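Local coordinates for DNA replication and repair protein RecF (Caldanaerobacter subterraneus subsp. tengcongensis, PDB 5Z69) that binds ATP, probably binds single-stranded DNA, and acts as a recombination mediator in the RecFOR pathway of DNA repair, at residues A[194-197]-A[198-201]. Sequence-based numbering, arbitrary orientation.
Sequences AEYG and ARII
Arg199 reaches back one turn of helix 186-222 and sets its guanidinium over one face of the Tyr196 ring, a cation-pi contact with CZ of Arg199 4.4 Å from the ring centroid and only 8° off the normal. NH2 of Arg199 leads the approach: it hangs over the ring centre, 3.2 Å from Tyr196 CE1. The two planes are steeply inclined, 69° apart, so the guanidinium meets the ring with one nitrogen rather than lying flat upon it. A bend at chi3 (-72°) turns the end of Arg199 back toward the preceding turn. Glu195 runs alongside Arg199, its carboxylate plane turned from that of the guanidinium, and Glu195 OE2 makes a long salt bridge of 3.6 Å to the same NH2 of Arg199, while Glu195 CG packs against Arg199 NH1. The stronger partner of the Glu195 carboxylate is Arg247, paired with OE1, and Arg199 NE has a weak ion pair with Asp158. Four successive i to i+4 backbone hydrogen bonds, from Ala198 N to Ala194 O (2.9 Å) through Ile201 N to Gly197 O (2.9 Å), form the regular ladder of an alpha helix. Tyr196 and Ile200 face helix 153-177, touching Gln161 and Tyr162 among others, whereas Ala194 and Ile201 pack on Leu250 of helix 243-256; the segment thus runs between these two helices, away from the nucleotide-binding site.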
ATOM      1  N   ALA A 194      12.107   1.032 -16.706  1.00 37.44           N
ATOM      2  CA  ALA A 194      11.118  -0.031 -16.593  1.00 43.07           C
ATOM      3  C   ALA A 194      11.812  -1.389 -16.651  1.00 43.74           C
ATOM      4  O   ALA A 194      11.477  -2.320 -15.911  1.00 33.64           O
ATOM      5  CB  ALA A 194      10.054   0.098 -17.705  1.00 41.09           C
ATOM      6  N   GLU A 195      12.797  -1.497 -17.531  1.00 41.55           N
ATOM      7  CA  GLU A 195      13.575  -2.721 -17.611  1.00 44.30           C
ATOM      8  C   GLU A 195      14.310  -2.999 -16.307  1.00 39.92           C
ATOM      9  O   GLU A 195      14.236  -4.104 -15.772  1.00 44.77           O
ATOM     10  CB  GLU A 195      14.564  -2.653 -18.762  1.00 43.97           C
ATOM     11  CG  GLU A 195      15.527  -3.829 -18.792  1.00 54.06           C
ATOM     12  CD  GLU A 195      16.643  -3.606 -19.780  1.00 62.90           C
ATOM     13  OE1 GLU A 195      16.412  -3.816 -20.988  1.00 67.12           O
ATOM     14  OE2 GLU A 195      17.745  -3.204 -19.352  1.00 72.03           O
ATOM     15  N   TYR A 196      15.019  -2.000 -15.790  1.00 45.60           N
ATOM     16  CA  TYR A 196      15.783  -2.210 -14.563  1.00 39.30           C
ATOM     17  C   TYR A 196      14.856  -2.306 -13.364  1.00 40.34           C
ATOM     18  O   TYR A 196      15.082  -3.111 -12.464  1.00 36.99           O
ATOM     19  CB  TYR A 196      16.814  -1.100 -14.368  1.00 34.27           C
ATOM     20  CG  TYR A 196      18.081  -1.351 -15.160  1.00 42.59           C
ATOM     21  CD1 TYR A 196      19.217  -1.851 -14.547  1.00 48.75           C
ATOM     22  CD2 TYR A 196      18.122  -1.120 -16.529  1.00 45.27           C
ATOM     23  CE1 TYR A 196      20.370  -2.089 -15.271  1.00 47.61           C
ATOM     24  CE2 TYR A 196      19.257  -1.350 -17.259  1.00 48.25           C
ATOM     25  CZ  TYR A 196      20.385  -1.834 -16.626  1.00 50.98           C
ATOM     26  OH  TYR A 196      21.518  -2.068 -17.363  1.00 54.12           O
ATOM     27  N   GLY A 197      13.791  -1.507 -13.368  1.00 36.09           N
ATOM     28  CA  GLY A 197      12.792  -1.583 -12.315  1.00 36.31           C
ATOM     29  C   GLY A 197      12.147  -2.956 -12.206  1.00 31.98           C
ATOM     30  O   GLY A 197      11.891  -3.459 -11.109  1.00 31.81           O
ATOM     31  N   ALA A 198      11.888  -3.576 -13.347  1.00 33.33           N
ATOM     32  CA  ALA A 198      11.271  -4.896 -13.348  1.00 35.76           C
ATOM     33  C   ALA A 198      12.222  -5.952 -12.759  1.00 38.37           C
ATOM     34  O   ALA A 198      11.822  -6.803 -11.950  1.00 38.15           O
ATOM     35  CB  ALA A 198      10.833  -5.292 -14.784  1.00 34.75           C
ATOM     36  N   ARG A 199      13.480  -5.920 -13.164  1.00 37.67           N
ATOM     37  CA  ARG A 199      14.446  -6.856 -12.575  1.00 36.54           C
ATOM     38  C   ARG A 199      14.534  -6.708 -11.055  1.00 29.51           C
ATOM     39  O   ARG A 199      14.594  -7.691 -10.322  1.00 37.19           O
ATOM     40  CB  ARG A 199      15.806  -6.664 -13.205  1.00 40.44           C
ATOM     41  CG  ARG A 199      15.866  -7.208 -14.599  1.00 51.32           C
ATOM     42  CD  ARG A 199      17.277  -7.615 -14.930  1.00 52.41           C
ATOM     43  NE  ARG A 199      18.129  -6.451 -15.105  1.00 51.65           N
ATOM     44  CZ  ARG A 199      18.295  -5.838 -16.268  1.00 58.48           C
ATOM     45  NH1 ARG A 199      17.654  -6.285 -17.338  1.00 63.49           N
ATOM     46  NH2 ARG A 199      19.097  -4.784 -16.362  1.00 61.15           N
ATOM     47  N   ILE A 200      14.492  -5.470 -10.588  1.00 30.56           N
ATOM     48  CA  ILE A 200      14.595  -5.175  -9.167  1.00 30.77           C
ATOM     49  C   ILE A 200      13.355  -5.669  -8.409  1.00 34.16           C
ATOM     50  O   ILE A 200      13.468  -6.287  -7.345  1.00 36.45           O
ATOM     51  CB  ILE A 200      14.813  -3.662  -8.974  1.00 28.56           C
ATOM     52  CG1 ILE A 200      16.300  -3.320  -9.202  1.00 31.27           C
ATOM     53  CG2 ILE A 200      14.355  -3.187  -7.596  1.00 23.38           C
ATOM     54  CD1 ILE A 200      16.524  -1.870  -9.607  1.00 41.53           C
ATOM     55  N   ILE A 201      12.175  -5.400  -8.960  1.00 28.58           N
ATOM     56  CA  ILE A 201      10.941  -5.887  -8.347  1.00 28.10           C
ATOM     57  C   ILE A 201      10.978  -7.404  -8.236  1.00 30.71           C
ATOM     58  O   ILE A 201      10.663  -7.969  -7.187  1.00 30.39           O
ATOM     59  CB  ILE A 201       9.703  -5.439  -9.155  1.00 38.26           C
ATOM     60  CG1 ILE A 201       9.425  -3.965  -8.872  1.00 43.98           C
ATOM     61  CG2 ILE A 201       8.480  -6.308  -8.818  1.00 31.65           C
ATOM     62  CD1 ILE A 201       8.608  -3.279  -9.945  1.00 41.55           C
TER